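Two structures of thermophilic dibenzothiophene desulfurization enzyme C from Paenibacillus sp. compared at one contact. The protein probably catalyses the stepwise oxidation of dibenzothiophene to its 5-oxide and 5,5-dioxide, using reduced FMN and molecular oxygen. Structure 1 is PDB 5XDD (chain A, 1.90 Å), residues Phe158-Ala163 and Thr210-Val215; structure 2 is PDB 5XDC (chain B, 1.58 Å), residues Phe158-Ala163 and Thr210-Val215. One frame, after least-squares fit of the local backbone (RMSD 0.25 Å); residues are numbered along the deposited sequences.

Structure 1 (5XDD); sequences FCSGSA and TDSGSV. With FMN (flavin mononucleotide), chain C.
Ser160 and Ser212 face each other through their hydroxyls: Ser212 OG lies 2.7 Å from both Ser160 OG and Thr210 OG1, close enough to hydrogen-bond either. Their loops, after strands 155-156 and 196-198 of the acyl-CoA dehydrogenase-like middle domain, wall the flavin site. Both OG atoms stand beside their own backbone N (chi1 -73° and -55°), which turns them toward one another. Ser160 OG donates to FMN N5 at 2.7 Å, and His89 is a further partner of this hydroxyl. Phe158 CD1 reaches FMN C9 at 3.3 Å, while CE1 touches the same benzenoid end. Phe158 CA makes a CH...O contact to Ser212 O, 3.1 Å away. Cys159 N donates to Gly213 O and Gly161 N to Thr210 O, clamping the type II turn 159-162 to 210-215. Cys159 CB meets Val215 CG2 at 3.6 Å, and Ala163 CB packs on the Asp211 carboxylate at CG, 3.5 Å away; Thr41 hydrogen-bonds that carboxylate.

Structure 2 (5XDC); sequences FCSGSA and TDSGSV. With IND (indole), chain D.
The hydroxyls of Ser160 and Ser212 are turned to each other, Ser160 OG lying 3.2 Å from Ser212 OG in a hydrogen bond that either could donate. Each OG stands beside its own backbone N (chi1 -56° and -66°); Ser212 OG also lies 2.8 Å from Thr210 OG1, and its proton could serve either. These polar groups border the five-membered ring of indole: Ser212 OG is 3.2 Å from IND C2, Ser160 OG 3.6 Å from IND C3, and Thr210 OG1 also touches C2. Phe158 meets the six-membered ring instead, with CD1 3.5 Å from IND C4 and CE1 close by. Phe158 CA makes a CH...O contact to Ser212 O, 3.3 Å away. Cys159 N donates to Gly213 O and Gly161 N to Thr210 O, clamping the type II turn 159-162 to 210-215. Cys159 CB meets Val215 CG2 at 3.7 Å, and Ala163 CB packs on the Asp211 carboxylate at CG, 3.5 Å away, with Thr41 hydrogen-bonded to that carboxylate. The contact thus forms one wall of the indole pocket.

Structure 1 against structure 2
The backbone bonds that join the two segments are kept: Cys159(A) N to Gly213(A) O is 2.9 Å, as is Cys159(B) N to Gly213(B) O, and Gly161(A) N still pairs with Thr210(A) O as Gly161(B) N does with Thr210(B) O. The main difference is the bound group. In structure 1 the flavin of FMN touches Phe158(A), Ser160(A) and Ser212(A); in structure 2 indole takes part of that place and touches Phe158(B), Ser160(B), Thr210(B) and Ser212(B), while a sulfate ion is also bound within the space that FMN takes in structure 1. A small bicyclic molecule therefore stands where a much longer cofactor stands in the other model. The side chains round the bound group hardly answer: Phe158(A), Thr210(A) and Ser212(A) keep their places, as do Cys159(A), Ser162(A) and Val215(A), with their counterparts in chain B, and the comparable CA atoms coincide within the error. The one clear shift lies away from the bound group, where Asp211(A) and Asp211(B) share a rotamer but differ in chi1 (-66° against -90°). Their CG atoms stand 1.0 Å apart after superposition, and the place of Asp211(A) OD2 is left, although the packing on Ala163(A) and on Ala163(B) is kept.

Structure 1 (5XDD)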
loop_
_atom_site.group_PDB
_atom_site.type_symbol
_atom_site.label_atom_id
_atom_site.label_comp_id
_atom_site.label_asym_id
_atom_site.label_seq_id
_atom_site.Cartn_x
_atom_site.Cartn_y
_atom_site.Cartn_z
ATOM N N PHE A 158 -0.884 14.906 -29.553
ATOM C CA PHE A 158 -1.942 14.629 -28.576
ATOM C C PHE A 158 -3.173 15.502 -28.829
ATOM O O PHE A 158 -3.757 16.092 -27.913
ATOM C CB PHE A 158 -1.422 14.804 -27.142
ATOM C CG PHE A 158 -0.545 13.674 -26.671
ATOM C CD1 PHE A 158 -1.115 12.466 -26.255
ATOM C CD2 PHE A 158 0.834 13.821 -26.615
ATOM C CE1 PHE A 158 -0.316 11.413 -25.800
ATOM C CE2 PHE A 158 1.643 12.787 -26.177
ATOM C CZ PHE A 158 1.062 11.568 -25.763
ATOM N N CYS A 159 -3.591 15.560 -30.096
ATOM C CA CYS A 159 -4.656 16.470 -30.493
ATOM C C CYS A 159 -6.000 15.752 -30.347
ATOM O O CYS A 159 -6.643 15.345 -31.313
ATOM C CB CYS A 159 -4.402 16.986 -31.915
ATOM S SG CYS A 159 -2.854 17.863 -32.153
ATOM N N SER A 160 -6.448 15.623 -29.100
ATOM C CA SER A 160 -7.658 14.854 -28.825
ATOM C C SER A 160 -8.859 15.393 -29.590
ATOM O O SER A 160 -9.075 16.606 -29.668
ATOM C CB SER A 160 -7.975 14.865 -27.317
ATOM O OG SER A 160 -7.073 14.038 -26.605
ATOM N N GLY A 161 -9.680 14.480 -30.112
ATOM C CA GLY A 161 -10.873 14.888 -30.827
ATOM C C GLY A 161 -10.589 15.658 -32.098
ATOM O O GLY A 161 -11.477 16.338 -32.608
ATOM N N SER A 162 -9.376 15.555 -32.638
ATOM C CA SER A 162 -9.028 16.336 -33.819
ATOM C C SER A 162 -9.643 15.781 -35.092
ATOM O O SER A 162 -9.746 16.514 -36.075
ATOM C CB SER A 162 -7.512 16.407 -33.990
ATOM O OG SER A 162 -6.925 15.114 -34.082
ATOM N N ALA A 163 -10.044 14.513 -35.093
ATOM C CA ALA A 163 -10.763 13.928 -36.218
ATOM C C ALA A 163 -12.231 14.223 -36.059
ATOM O O ALA A 163 -12.752 14.192 -34.945
ATOM C CB ALA A 163 -10.563 12.415 -36.276
ATOM N N THR A 210 -9.895 8.092 -29.072
ATOM C CA THR A 210 -9.939 9.534 -28.794
ATOM C C THR A 210 -9.286 10.370 -29.894
ATOM O O THR A 210 -9.270 11.597 -29.792
ATOM C CB THR A 210 -9.244 9.842 -27.452
ATOM O OG1 THR A 210 -7.847 9.524 -27.555
ATOM C CG2 THR A 210 -9.843 9.042 -26.309
ATOM N N ASP A 211 -8.734 9.734 -30.929
ATOM C CA ASP A 211 -8.088 10.425 -32.041
ATOM C C ASP A 211 -7.073 11.464 -31.561
ATOM O O ASP A 211 -6.992 12.571 -32.099
ATOM C CB ASP A 211 -9.130 11.084 -32.946
ATOM C CG ASP A 211 -10.019 10.077 -33.662
ATOM O OD1 ASP A 211 -9.484 9.343 -34.498
ATOM O OD2 ASP A 211 -11.236 10.042 -33.372
ATOM N N SER A 212 -6.277 11.104 -30.549
ATOM C CA SER A 212 -5.285 12.026 -29.971
ATOM C C SER A 212 -3.956 12.008 -30.699
ATOM O O SER A 212 -2.903 12.128 -30.069
ATOM C CB SER A 212 -5.079 11.706 -28.494
ATOM O OG SER A 212 -6.310 11.739 -27.854
ATOM N N GLY A 213 -3.964 11.966 -32.025
ATOM C CA GLY A 213 -2.743 11.936 -32.807
ATOM C C GLY A 213 -2.232 13.328 -33.123
ATOM O O GLY A 213 -2.614 14.318 -32.489
ATOM N N SER A 214 -1.323 13.392 -34.103
ATOM C CA SER A 214 -0.706 14.661 -34.478
ATOM C C SER A 214 -1.540 15.405 -35.535
ATOM O O SER A 214 -2.353 14.824 -36.255
ATOM C CB SER A 214 0.733 14.450 -34.955
ATOM O OG SER A 214 0.854 13.627 -36.094
ATOM N N VAL A 215 -1.371 16.729 -35.570
ATOM C CA VAL A 215 -1.968 17.581 -36.592
ATOM C C VAL A 215 -0.895 18.530 -37.085
ATOM O O VAL A 215 -0.260 19.214 -36.279
ATOM C CB VAL A 215 -3.163 18.402 -36.074
ATOM C CG1 VAL A 215 -3.741 19.248 -37.197
ATOM C CG2 VAL A 215 -4.226 17.518 -35.504
HETATM N N1 FMN C . -2.563 17.452 -24.448
HETATM C C2 FMN C . -3.223 18.513 -25.015
HETATM O O2 FMN C . -2.702 19.626 -25.049
HETATM N N3 FMN C . -4.469 18.327 -25.570
HETATM C C4 FMN C . -5.059 17.088 -25.549
HETATM O O4 FMN C . -6.188 16.974 -26.036
HETATM C C4A FMN C . -4.396 15.990 -24.982
HETATM N N5 FMN C . -4.998 14.724 -24.957
HETATM C C5A FMN C . -4.314 13.653 -24.373
HETATM C C6 FMN C . -4.904 12.385 -24.335
HETATM C C7 FMN C . -4.226 11.301 -23.757
HETATM C C7M FMN C . -4.882 9.948 -23.718
HETATM C C8 FMN C . -2.963 11.496 -23.216
HETATM C C8M FMN C . -2.189 10.373 -22.574
HETATM C C9 FMN C . -2.376 12.760 -23.240
HETATM C C9A FMN C . -3.036 13.854 -23.814
HETATM N N10 FMN C . -2.457 15.127 -23.800
HETATM C C10 FMN C . -3.130 16.184 -24.423
HETATM C "C1'" FMN C . -1.020 15.334 -23.350
HETATM C "C2'" FMN C . -0.471 16.016 -22.118
HETATM O "O2'" FMN C . -0.889 17.386 -22.111
HETATM C "C3'" FMN C . 1.069 15.895 -22.210
HETATM O "O3'" FMN C . 1.561 16.541 -23.381
HETATM C "C4'" FMN C . 1.629 14.455 -22.261
HETATM O "O4'" FMN C . 0.776 13.593 -21.519
HETATM C "C5'" FMN C . 3.081 14.380 -21.748
HETATM O "O5'" FMN C . 3.808 13.300 -22.337
HETATM P P FMN C . 5.127 12.609 -21.660
HETATM O O1P FMN C . 4.772 12.318 -20.178
HETATM O O2P FMN C . 6.319 13.527 -21.726
HETATM O O3P FMN C . 5.560 11.367 -22.428
HETATM O O HOH W 1 0.345 12.223 -30.583
HETATM O O HOH W 2 -12.400 12.570 -32.634
#

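Structure 2 (5XDC)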
loop_
_atom_site.group_PDB
_atom_site.type_symbol
_atom_site.label_atom_id
_atom_site.label_comp_id
_atom_site.label_asym_id
_atom_site.label_seq_id
_atom_site.Cartn_x
_atom_site.Cartn_y
_atom_site.Cartn_z
ATOM N N PHE B 158 -0.690 15.045 -29.585
ATOM C CA PHE B 158 -1.766 14.877 -28.607
ATOM C C PHE B 158 -2.884 15.886 -28.848
ATOM O O PHE B 158 -3.204 16.727 -28.006
ATOM C CB PHE B 158 -1.236 14.976 -27.176
ATOM C CG PHE B 158 -0.552 13.717 -26.708
ATOM C CD1 PHE B 158 -1.288 12.673 -26.165
ATOM C CD2 PHE B 158 0.820 13.574 -26.827
ATOM C CE1 PHE B 158 -0.658 11.508 -25.734
ATOM C CE2 PHE B 158 1.454 12.417 -26.403
ATOM C CZ PHE B 158 0.713 11.383 -25.857
ATOM N N CYS B 159 -3.492 15.750 -30.021
ATOM C CA CYS B 159 -4.590 16.609 -30.452
ATOM C C CYS B 159 -5.919 15.869 -30.284
ATOM O O CYS B 159 -6.557 15.426 -31.240
ATOM C CB CYS B 159 -4.362 17.033 -31.897
ATOM S SG CYS B 159 -2.906 17.998 -32.144
ATOM N N SER B 160 -6.345 15.751 -29.029
ATOM C CA SER B 160 -7.518 14.945 -28.723
ATOM C C SER B 160 -8.741 15.394 -29.511
ATOM O O SER B 160 -9.026 16.589 -29.631
ATOM C CB SER B 160 -7.820 15.010 -27.225
ATOM O OG SER B 160 -6.691 14.598 -26.480
ATOM N N GLY B 161 -9.478 14.426 -30.037
ATOM C CA GLY B 161 -10.692 14.723 -30.761
ATOM C C GLY B 161 -10.469 15.510 -32.030
ATOM O O GLY B 161 -11.382 16.197 -32.495
ATOM N N SER B 162 -9.286 15.397 -32.629
ATOM C CA SER B 162 -8.966 16.219 -33.784
ATOM C C SER B 162 -9.578 15.704 -35.079
ATOM O O SER B 162 -9.580 16.434 -36.070
ATOM C CB SER B 162 -7.440 16.336 -33.946
ATOM O OG SER B 162 -6.818 15.071 -34.012
ATOM N N ALA B 163 -10.104 14.486 -35.101
ATOM C CA ALA B 163 -10.747 13.952 -36.292
ATOM C C ALA B 163 -12.237 14.235 -36.230
ATOM O O ALA B 163 -12.837 14.212 -35.152
ATOM C CB ALA B 163 -10.523 12.442 -36.409
ATOM N N THR B 210 -10.150 8.095 -29.323
ATOM C CA THR B 210 -10.143 9.527 -29.048
ATOM C C THR B 210 -9.403 10.331 -30.108
ATOM O O THR B 210 -9.335 11.559 -29.989
ATOM C CB THR B 210 -9.526 9.823 -27.675
ATOM O OG1 THR B 210 -8.153 9.407 -27.635
ATOM C CG2 THR B 210 -10.339 9.134 -26.565
ATOM N N ASP B 211 -8.843 9.682 -31.127
ATOM C CA ASP B 211 -8.073 10.353 -32.178
ATOM C C ASP B 211 -7.147 11.436 -31.626
ATOM O O ASP B 211 -7.172 12.604 -32.030
ATOM C CB ASP B 211 -9.010 10.909 -33.234
ATOM C CG ASP B 211 -9.277 9.906 -34.328
ATOM O OD1 ASP B 211 -8.332 9.599 -35.098
ATOM O OD2 ASP B 211 -10.411 9.437 -34.397
ATOM N N SER B 212 -6.276 11.005 -30.711
ATOM C CA SER B 212 -5.365 11.893 -30.010
ATOM C C SER B 212 -3.980 11.895 -30.638
ATOM O O SER B 212 -2.980 12.153 -29.959
ATOM C CB SER B 212 -5.299 11.512 -28.533
ATOM O OG SER B 212 -6.552 11.739 -27.915
ATOM N N GLY B 213 -3.917 11.626 -31.931
ATOM C CA GLY B 213 -2.696 11.785 -32.683
ATOM C C GLY B 213 -2.343 13.226 -32.994
ATOM O O GLY B 213 -2.750 14.145 -32.279
ATOM N N SER B 214 -1.584 13.436 -34.063
ATOM C CA SER B 214 -1.016 14.740 -34.348
ATOM C C SER B 214 -1.802 15.459 -35.445
ATOM O O SER B 214 -2.586 14.865 -36.190
ATOM C CB SER B 214 0.459 14.615 -34.741
ATOM O OG SER B 214 0.607 13.832 -35.897
ATOM N N VAL B 215 -1.590 16.768 -35.501
ATOM C CA VAL B 215 -2.129 17.632 -36.544
ATOM C C VAL B 215 -0.971 18.453 -37.077
ATOM O O VAL B 215 -0.217 19.046 -36.298
ATOM C CB VAL B 215 -3.244 18.558 -36.020
ATOM C CG1 VAL B 215 -3.662 19.572 -37.103
ATOM C CG2 VAL B 215 -4.438 17.748 -35.566
HETATM N N1 IND D . -5.261 9.787 -24.184
HETATM C C2 IND D . -5.955 10.559 -25.014
HETATM C C3 IND D . -5.407 11.703 -24.856
HETATM C C4 IND D . -3.609 12.872 -23.581
HETATM C C5 IND D . -2.624 12.610 -22.624
HETATM C C6 IND D . -2.456 11.310 -22.103
HETATM C C7 IND D . -3.275 10.274 -22.542
HETATM C C8 IND D . -4.248 10.521 -23.491
HETATM C C9 IND D . -4.417 11.850 -24.012
HETATM O O HOH W 3 -4.555 13.009 -35.646
#